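Local coordinates for protein anti-H(O) lectin 1 (Ulex europaeus, PDB 1JXN) that binds L-fucose as a legume lectin that carries calcium and manganese ions, at residues A[11-16]-A[26-31]; A[151-156]-A[196-201]; A[2-7]-A[231-236]. One frame throughout, in Å; residues are numbered along the deposited sequence.

The three contacts are spread over one legume lectin domain. Interaction 3 pairs the two ends of the chain as neighbouring strands, 2-7 with 231-236. Interactions 1 and 2 both fall inside the long loop of chain that it closes. Interaction 1, between surface loops, touches interaction 3 where Phe11 CZ packs 4.2 Å from Trp231 CB. Interaction 2 lies on the other side of the chain's centre, its centre about 32 Å from that of interaction 1. It alone is near the metals: the side chain of Ala155 is about 6 Å from the manganese ion and about 10 Å from the calcium ion. Interactions 1 and 3 both meet the second subunit.

Interaction 1: A[11-16]-A[26-31]; sequences FSQNGK and VIETGV
Val26 puts its CG1 branch against Phe11 because that methyl stands anti to the backbone N (chi1 -179°). Gln13 reaches Glu28 in another way. Its CG is beside the backbone N, and the chain then runs straight out (chi2 -179°), which carries the amide to Glu28, second in the 27-30 turn.

The Val26 methyl does most of the apolar work. Val26 CG1 lies 3.5 Å from Phe11 CB and also sits against the Phe11 carbonyl oxygen. The other methyl, CG2, approaches Phe11 CB and Ser12 O more loosely. The Phe11 ring extends away from segment 26-31 beyond CB, though Gly30 O lies at its edge, near the ring plane. Phe11 O also receives a CA-H...O contact from Gly30 CA at 3.2 Å. Gly30 has a positive phi, a shape glycine adopts readily, and closes a type I turn that starts at Ile27. In that turn Gly30 N bonds to Ile27 O at 2.8 Å.

On the exposed side, Gln13 CG rests 3.5 Å from Ile27 O. Gln13 NE2 comes 3.3 Å from Glu28 CG, touching the aliphatic part of the acid. The amide and carboxylate planes are nearly parallel, 5° apart. Ser12 to Gly15 form a second type I turn, of which only Ser12 and Gln13 come near segment 26-31.

Phe11 and Val26 also pack on strand 18-22, through Leu18 and Phe20. Val31 reaches strand 224-236 at Glu227 and Leu229. Ser12, Asn14 and Lys16 pack on Trp209 of the second subunit. The contact thus joins the loop between strands 3-8 and 18-22 to the loop between strands 25-26 and 32-33.

Interaction 2: A[151-156]-A[196-201]; sequences KSINAE and VTSIVD
One polar bond joins Asn154 to Thr197. Asn154 ND2 donates to Thr197 O at 2.9 Å, with an N-H...O angle of 154°. The acceptor lies close to the plane of the Asn154 amide. The side chain gets there because CG is anti to the backbone N (chi1 172°), which sends the amide across to the other strand. A side chain thus bridges strand segments 154-156 and 196-199, whose axes come within 6.7 Å.

The other contacts are van der Waals. Val196 CG2 lies 3.4 Å from Asn154 ND2, and the two side chains run past each other in opposite directions. Glu156 CG meets Val196 CB at 3.9 Å, the glutamate chain being bent at chi2. Ile153 uses its CG2 methyl, which comes 3.3 Å from Ser198 OG.

The two strands run almost antiparallel but belong to different sheets. Strand 154-157 is an outermost strand of the seven-stranded sheet and pairs with strand 142-147. Strand 192-199 pairs with strand 180-187 in the other sheet. Val196 and Ser198 pack on Ile143 and Ile145 of strand 142-147. Ala155 points away from strand 192-199 and touches His142, a manganese ligand by similarity; the metal site lies near that other side.

Interaction 3: A[2-7]-A[231-236]; sequences DDLSFK and WYFTST. Unlike the reference sequence in segment 231-236: Thr236 (reference Asn).
The Phe6 ring carries Phe233 CB over one face and meets Trp231 CD2 and Leu4 CD1 at its edge. Phe233 CB is 3.9 Å from the centroid of the Phe6 ring, a CH-pi contact. Phe6 turns its edge to the face of Trp231 in a T-shaped pair. The centroid of the Phe6 ring is 5.0 Å from that of the Trp231 six-membered ring, and the planes stand at 89°. Phe6 CE1 sits over the centre of the six-membered ring of Trp231. The rings of Phe6 and Phe233 are near parallel but slid apart, with little overlap. Phe6 enters this cluster because CG lies between the backbone N and the carbonyl carbon (chi1 53°), which brings the ring over Phe233 CB.

Leu4 and Ser235 form a hydrogen-bonded antiparallel pair. Leu4 N donates to Ser235 O at 3.2 Å, and Ser235 N donates to Leu4 O at 2.7 Å. On the face opposite the aromatic cluster, Thr236 OG1 donates to Asp3 OD2 at 2.8 Å. It meets the carboxylate from above its plane. Farther along that face, Lys7 CD lies 4.0 Å from Tyr232 CD1.

Trp231 NE1 is bonded to Thr70, and Tyr51 stacks on Phe6. Ser5 OG is bonded to Ser5 of the second subunit, whose strand pairs antiparallel with residues 3-7. The sheet therefore runs on across the interface, as in the canonical legume lectin dimer. Pairing of the N-terminal strand with the C-terminal strand in the back sheet is characteristic of the legume lectin jelly roll.

Interaction 1: A[11-16]-A[26-31]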
loop_
_atom_site.group_PDB
_atom_site.type_symbol
_atom_site.label_atom_id
_atom_site.label_comp_id
_atom_site.label_asym_id
_atom_site.label_seq_id
_atom_site.Cartn_x
_atom_site.Cartn_y
_atom_site.Cartn_z
ATOM N N PHE A 11 5.781 12.473 -8.233
ATOM C CA PHE A 11 5.575 11.159 -8.813
ATOM C C PHE A 11 6.860 10.844 -9.573
ATOM O O PHE A 11 7.218 11.556 -10.508
ATOM C CB PHE A 11 4.380 11.167 -9.774
ATOM C CG PHE A 11 3.038 11.131 -9.094
ATOM C CD1 PHE A 11 2.358 12.304 -8.802
ATOM C CD2 PHE A 11 2.438 9.920 -8.774
ATOM C CE1 PHE A 11 1.098 12.269 -8.198
ATOM C CE2 PHE A 11 1.183 9.877 -8.173
ATOM C CZ PHE A 11 0.513 11.053 -7.887
ATOM N N SER A 12 7.587 9.816 -9.142
ATOM C CA SER A 12 8.841 9.424 -9.809
ATOM C C SER A 12 8.568 8.431 -10.954
ATOM O O SER A 12 7.656 7.595 -10.862
ATOM C CB SER A 12 9.807 8.806 -8.788
ATOM O OG SER A 12 9.181 7.774 -8.037
ATOM N N GLN A 13 9.339 8.518 -12.034
ATOM C CA GLN A 13 9.121 7.625 -13.170
ATOM C C GLN A 13 9.579 6.200 -12.974
ATOM O O GLN A 13 9.452 5.378 -13.888
ATOM C CB GLN A 13 9.816 8.129 -14.404
ATOM C CG GLN A 13 9.378 9.448 -14.909
ATOM C CD GLN A 13 10.147 9.754 -16.135
ATOM O OE1 GLN A 13 9.915 9.140 -17.177
ATOM N NE2 GLN A 13 11.149 10.616 -16.011
ATOM N N ASN A 14 10.175 5.932 -11.815
ATOM C CA ASN A 14 10.675 4.608 -11.465
ATOM C C ASN A 14 9.829 4.097 -10.305
ATOM O O ASN A 14 10.241 3.208 -9.559
ATOM C CB ASN A 14 12.146 4.711 -11.035
ATOM C CG ASN A 14 12.332 5.544 -9.764
ATOM O OD1 ASN A 14 11.861 6.680 -9.673
ATOM N ND2 ASN A 14 12.991 4.962 -8.765
ATOM N N GLY A 15 8.642 4.675 -10.166
ATOM C CA GLY A 15 7.732 4.284 -9.104
ATOM C C GLY A 15 7.452 2.797 -9.124
ATOM O O GLY A 15 7.606 2.151 -10.159
ATOM N N LYS A 16 7.098 2.240 -7.974
ATOM C CA LYS A 16 6.817 0.815 -7.910
ATOM C C LYS A 16 5.526 0.505 -7.173
ATOM O O LYS A 16 5.194 -0.649 -6.943
ATOM C CB LYS A 16 7.998 0.078 -7.280
ATOM C CG LYS A 16 9.281 0.130 -8.105
ATOM C CD LYS A 16 9.315 -0.933 -9.209
ATOM C CE LYS A 16 10.618 -0.873 -10.031
ATOM N NZ LYS A 16 10.759 0.369 -10.884
ATOM N N VAL A 26 3.597 8.191 -15.307
ATOM C CA VAL A 26 4.249 9.343 -14.696
ATOM C C VAL A 26 5.201 9.887 -15.753
ATOM O O VAL A 26 5.729 9.136 -16.575
ATOM C CB VAL A 26 5.064 8.963 -13.449
ATOM C CG1 VAL A 26 5.698 10.194 -12.838
ATOM C CG2 VAL A 26 4.195 8.243 -12.438
ATOM N N ILE A 27 5.395 11.196 -15.762
ATOM C CA ILE A 27 6.292 11.782 -16.732
ATOM C C ILE A 27 7.489 12.434 -16.052
ATOM O O ILE A 27 7.582 12.472 -14.814
ATOM C CB ILE A 27 5.566 12.783 -17.675
ATOM C CG1 ILE A 27 4.945 13.926 -16.869
ATOM C CG2 ILE A 27 4.545 12.039 -18.541
ATOM C CD1 ILE A 27 4.201 14.951 -17.720
ATOM N N GLU A 28 8.415 12.890 -16.897
ATOM C CA GLU A 28 9.658 13.531 -16.489
ATOM C C GLU A 28 9.481 14.751 -15.594
ATOM O O GLU A 28 10.328 15.039 -14.733
ATOM C CB GLU A 28 10.471 13.910 -17.726
ATOM C CG GLU A 28 11.002 12.715 -18.516
ATOM C CD GLU A 28 12.069 13.118 -19.528
ATOM O OE1 GLU A 28 12.971 13.910 -19.150
ATOM O OE2 GLU A 28 12.007 12.641 -20.693
ATOM N N THR A 29 8.387 15.477 -15.804
ATOM C CA THR A 29 8.107 16.652 -14.994
ATOM C C THR A 29 7.495 16.224 -13.654
ATOM O O THR A 29 7.001 17.062 -12.889
ATOM C CB THR A 29 7.180 17.613 -15.742
ATOM O OG1 THR A 29 5.891 17.011 -15.896
ATOM C CG2 THR A 29 7.733 17.895 -17.132
ATOM N N GLY A 30 7.568 14.918 -13.368
ATOM C CA GLY A 30 7.048 14.368 -12.126
ATOM C C GLY A 30 5.539 14.392 -12.026
ATOM O O GLY A 30 4.988 14.249 -10.939
ATOM N N VAL A 31 4.874 14.566 -13.164
ATOM C CA VAL A 31 3.408 14.617 -13.208
ATOM C C VAL A 31 2.764 13.264 -13.576
ATOM O O VAL A 31 3.264 12.534 -14.438
ATOM C CB VAL A 31 2.919 15.730 -14.207
ATOM C CG1 VAL A 31 1.416 15.668 -14.400
ATOM C CG2 VAL A 31 3.289 17.103 -13.684
#

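Interaction 2: A[151-156]-A[196-201]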
loop_
_atom_site.group_PDB
_atom_site.type_symbol
_atom_site.label_atom_id
_atom_site.label_comp_id
_atom_site.label_asym_id
_atom_site.label_seq_id
_atom_site.Cartn_x
_atom_site.Cartn_y
_atom_site.Cartn_z
ATOM N N LYS A 151 -23.699 7.197 -16.167
ATOM C CA LYS A 151 -24.711 8.221 -15.906
ATOM C C LYS A 151 -24.705 8.461 -14.388
ATOM O O LYS A 151 -24.933 7.522 -13.619
ATOM C CB LYS A 151 -26.082 7.681 -16.327
ATOM C CG LYS A 151 -27.073 8.726 -16.815
ATOM C CD LYS A 151 -28.338 8.076 -17.354
ATOM C CE LYS A 151 -28.044 7.058 -18.467
ATOM N NZ LYS A 151 -27.455 5.745 -17.986
ATOM N N SER A 152 -24.439 9.695 -13.962
ATOM C CA SER A 152 -24.397 10.035 -12.536
ATOM C C SER A 152 -25.712 9.897 -11.740
ATOM O O SER A 152 -26.816 9.874 -12.314
ATOM C CB SER A 152 -23.875 11.451 -12.361
ATOM O OG SER A 152 -22.646 11.625 -13.028
ATOM N N ILE A 153 -25.579 9.770 -10.415
ATOM C CA ILE A 153 -26.736 9.672 -9.520
ATOM C C ILE A 153 -27.171 11.123 -9.287
ATOM O O ILE A 153 -28.358 11.457 -9.370
ATOM C CB ILE A 153 -26.392 8.961 -8.156
ATOM C CG1 ILE A 153 -27.661 8.762 -7.325
ATOM C CG2 ILE A 153 -25.397 9.758 -7.339
ATOM C CD1 ILE A 153 -28.574 7.714 -7.865
ATOM N N ASN A 154 -26.168 11.977 -9.084
ATOM C CA ASN A 154 -26.325 13.403 -8.867
ATOM C C ASN A 154 -25.094 14.071 -9.506
ATOM O O ASN A 154 -24.015 13.466 -9.556
ATOM C CB ASN A 154 -26.388 13.700 -7.373
ATOM C CG ASN A 154 -26.363 15.182 -7.074
ATOM O OD1 ASN A 154 -26.794 15.993 -7.888
ATOM N ND2 ASN A 154 -25.841 15.547 -5.909
ATOM N N ALA A 155 -25.265 15.294 -10.016
ATOM C CA ALA A 155 -24.175 16.032 -10.662
ATOM C C ALA A 155 -24.249 17.541 -10.416
ATOM O O ALA A 155 -25.230 18.039 -9.864
ATOM C CB ALA A 155 -24.160 15.741 -12.154
ATOM N N GLU A 156 -23.187 18.255 -10.774
ATOM C CA GLU A 156 -23.135 19.697 -10.610
ATOM C C GLU A 156 -22.386 20.385 -11.734
ATOM O O GLU A 156 -21.239 20.038 -12.022
ATOM C CB GLU A 156 -22.488 20.082 -9.282
ATOM C CG GLU A 156 -23.298 19.677 -8.043
ATOM C CD GLU A 156 -24.702 20.286 -8.009
ATOM O OE1 GLU A 156 -24.847 21.472 -8.408
ATOM O OE2 GLU A 156 -25.649 19.581 -7.580
ATOM N N VAL A 196 -20.400 18.210 -5.118
ATOM C CA VAL A 196 -21.506 17.303 -5.346
ATOM C C VAL A 196 -21.486 16.302 -4.196
ATOM O O VAL A 196 -20.453 15.721 -3.887
ATOM C CB VAL A 196 -21.378 16.589 -6.713
ATOM C CG1 VAL A 196 -20.115 15.763 -6.784
ATOM C CG2 VAL A 196 -22.600 15.728 -6.975
ATOM N N THR A 197 -22.621 16.169 -3.522
ATOM C CA THR A 197 -22.780 15.262 -2.396
ATOM C C THR A 197 -23.676 14.102 -2.810
ATOM O O THR A 197 -24.268 14.138 -3.879
ATOM C CB THR A 197 -23.418 16.017 -1.233
ATOM O OG1 THR A 197 -22.527 17.064 -0.827
ATOM C CG2 THR A 197 -23.698 15.103 -0.055
ATOM N N SER A 198 -23.705 13.036 -2.023
ATOM C CA SER A 198 -24.570 11.904 -2.332
ATOM C C SER A 198 -24.497 10.859 -1.251
ATOM O O SER A 198 -23.515 10.776 -0.539
ATOM C CB SER A 198 -24.212 11.277 -3.673
ATOM O OG SER A 198 -25.271 10.468 -4.152
ATOM N N ILE A 199 -25.558 10.084 -1.089
ATOM C CA ILE A 199 -25.551 9.036 -0.077
ATOM C C ILE A 199 -25.597 7.680 -0.772
ATOM O O ILE A 199 -26.613 7.306 -1.356
ATOM C CB ILE A 199 -26.708 9.191 0.936
ATOM C CG1 ILE A 199 -26.540 10.473 1.762
ATOM C CG2 ILE A 199 -26.744 8.005 1.885
ATOM C CD1 ILE A 199 -26.938 11.755 1.052
ATOM N N VAL A 200 -24.465 6.979 -0.734
ATOM C CA VAL A 200 -24.306 5.665 -1.361
ATOM C C VAL A 200 -23.738 4.677 -0.334
ATOM O O VAL A 200 -22.747 4.969 0.338
ATOM C CB VAL A 200 -23.297 5.710 -2.541
ATOM C CG1 VAL A 200 -23.333 4.403 -3.300
ATOM C CG2 VAL A 200 -23.574 6.879 -3.465
ATOM N N ASP A 201 -24.346 3.498 -0.241
ATOM C CA ASP A 201 -23.881 2.474 0.688
ATOM C C ASP A 201 -22.873 1.574 -0.033
ATOM O O ASP A 201 -23.249 0.601 -0.686
ATOM C CB ASP A 201 -25.056 1.639 1.170
ATOM C CG ASP A 201 -24.735 0.859 2.424
ATOM O OD1 ASP A 201 -25.661 0.205 2.948
ATOM O OD2 ASP A 201 -23.576 0.917 2.896
#

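Interaction 3: A[2-7]-A[231-236]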
loop_
_atom_site.group_PDB
_atom_site.type_symbol
_atom_site.label_atom_id
_atom_site.label_comp_id
_atom_site.label_asym_id
_atom_site.label_seq_id
_atom_site.Cartn_x
_atom_site.Cartn_y
_atom_site.Cartn_z
ATOM N N ASP A 2 -6.429 -1.824 8.299
ATOM C CA ASP A 2 -7.584 -1.160 8.870
ATOM C C ASP A 2 -7.503 0.323 8.552
ATOM O O ASP A 2 -8.497 0.951 8.149
ATOM C CB ASP A 2 -7.649 -1.426 10.379
ATOM C CG ASP A 2 -8.008 -2.877 10.690
ATOM O OD1 ASP A 2 -9.212 -3.214 10.661
ATOM O OD2 ASP A 2 -7.096 -3.689 10.932
ATOM N N ASP A 3 -6.299 0.861 8.718
ATOM C CA ASP A 3 -6.032 2.255 8.442
ATOM C C ASP A 3 -4.992 2.267 7.350
ATOM O O ASP A 3 -4.144 1.380 7.275
ATOM C CB ASP A 3 -5.509 2.964 9.690
ATOM C CG ASP A 3 -6.507 2.948 10.842
ATOM O OD1 ASP A 3 -6.127 3.358 11.954
ATOM O OD2 ASP A 3 -7.675 2.520 10.648
ATOM N N LEU A 4 -5.089 3.242 6.466
ATOM C CA LEU A 4 -4.138 3.350 5.378
ATOM C C LEU A 4 -4.057 4.810 5.000
ATOM O O LEU A 4 -5.017 5.564 5.175
ATOM C CB LEU A 4 -4.593 2.525 4.172
ATOM C CG LEU A 4 -3.567 2.013 3.148
ATOM C CD1 LEU A 4 -4.116 2.222 1.769
ATOM C CD2 LEU A 4 -2.213 2.691 3.248
ATOM N N SER A 5 -2.874 5.230 4.594
ATOM C CA SER A 5 -2.659 6.595 4.174
ATOM C C SER A 5 -1.335 6.662 3.462
ATOM O O SER A 5 -0.368 5.999 3.833
ATOM C CB SER A 5 -2.697 7.556 5.368
ATOM O OG SER A 5 -2.062 7.007 6.509
ATOM N N PHE A 6 -1.319 7.412 2.385
ATOM C CA PHE A 6 -0.117 7.573 1.608
ATOM C C PHE A 6 -0.227 8.910 0.921
ATOM O O PHE A 6 -1.315 9.330 0.499
ATOM C CB PHE A 6 0.017 6.442 0.589
ATOM C CG PHE A 6 -1.196 6.256 -0.297
ATOM C CD1 PHE A 6 -1.419 7.091 -1.400
ATOM C CD2 PHE A 6 -2.106 5.231 -0.048
ATOM C CE1 PHE A 6 -2.511 6.902 -2.226
ATOM C CE2 PHE A 6 -3.207 5.041 -0.884
ATOM C CZ PHE A 6 -3.403 5.881 -1.972
ATOM N N LYS A 7 0.888 9.603 0.826
ATOM C CA LYS A 7 0.868 10.890 0.191
ATOM C C LYS A 7 1.944 10.910 -0.839
ATOM O O LYS A 7 3.038 10.429 -0.591
ATOM C CB LYS A 7 1.114 12.002 1.209
ATOM C CG LYS A 7 1.159 13.370 0.567
ATOM C CD LYS A 7 0.647 14.448 1.491
ATOM C CE LYS A 7 1.700 14.893 2.473
ATOM N NZ LYS A 7 1.121 15.865 3.436
ATOM N N TRP A 231 -1.241 13.621 -4.597
ATOM C CA TRP A 231 -2.338 12.786 -4.114
ATOM C C TRP A 231 -2.188 12.444 -2.641
ATOM O O TRP A 231 -1.083 12.233 -2.135
ATOM C CB TRP A 231 -2.403 11.496 -4.942
ATOM C CG TRP A 231 -3.556 10.552 -4.632
ATOM C CD1 TRP A 231 -4.686 10.829 -3.905
ATOM C CD2 TRP A 231 -3.708 9.203 -5.114
ATOM N NE1 TRP A 231 -5.530 9.746 -3.915
ATOM C CE2 TRP A 231 -4.961 8.735 -4.649
ATOM C CE3 TRP A 231 -2.915 8.349 -5.900
ATOM C CZ2 TRP A 231 -5.436 7.453 -4.941
ATOM C CZ3 TRP A 231 -3.383 7.080 -6.194
ATOM C CH2 TRP A 231 -4.634 6.642 -5.716
ATOM N N TYR A 232 -3.321 12.396 -1.958
ATOM C CA TYR A 232 -3.370 12.076 -0.547
ATOM C C TYR A 232 -4.548 11.150 -0.364
ATOM O O TYR A 232 -5.516 11.212 -1.115
ATOM C CB TYR A 232 -3.566 13.338 0.276
ATOM C CG TYR A 232 -3.842 13.069 1.733
ATOM C CD1 TYR A 232 -2.809 12.752 2.611
ATOM C CD2 TYR A 232 -5.141 13.132 2.237
ATOM C CE1 TYR A 232 -3.063 12.501 3.953
ATOM C CE2 TYR A 232 -5.408 12.885 3.569
ATOM C CZ TYR A 232 -4.367 12.572 4.422
ATOM O OH TYR A 232 -4.625 12.318 5.747
ATOM N N PHE A 233 -4.456 10.275 0.627
ATOM C CA PHE A 233 -5.513 9.321 0.896
ATOM C C PHE A 233 -5.339 8.766 2.287
ATOM O O PHE A 233 -4.216 8.591 2.763
ATOM C CB PHE A 233 -5.443 8.180 -0.114
ATOM C CG PHE A 233 -6.561 7.177 0.013
ATOM C CD1 PHE A 233 -7.778 7.380 -0.635
ATOM C CD2 PHE A 233 -6.391 6.021 0.774
ATOM C CE1 PHE A 233 -8.795 6.449 -0.529
ATOM C CE2 PHE A 233 -7.400 5.095 0.879
ATOM C CZ PHE A 233 -8.605 5.304 0.234
ATOM N N THR A 234 -6.458 8.478 2.937
ATOM C CA THR A 234 -6.451 7.928 4.285
ATOM C C THR A 234 -7.760 7.178 4.543
ATOM O O THR A 234 -8.848 7.766 4.518
ATOM C CB THR A 234 -6.256 9.042 5.336
ATOM O OG1 THR A 234 -5.079 9.786 5.023
ATOM C CG2 THR A 234 -6.067 8.464 6.715
ATOM N N SER A 235 -7.648 5.868 4.729
ATOM C CA SER A 235 -8.790 5.007 5.002
ATOM C C SER A 235 -8.759 4.693 6.468
ATOM O O SER A 235 -7.726 4.847 7.109
ATOM C CB SER A 235 -8.650 3.693 4.250
ATOM O OG SER A 235 -8.755 3.886 2.866
ATOM N N THR A 236 -9.877 4.224 7.002
ATOM C CA THR A 236 -9.921 3.870 8.403
ATOM C C THR A 236 -11.262 3.292 8.817
ATOM O O THR A 236 -12.319 3.910 8.656
ATOM C CB THR A 236 -9.563 5.050 9.301
ATOM O OG1 THR A 236 -9.485 4.592 10.648
ATOM C CG2 THR A 236 -10.603 6.154 9.193
#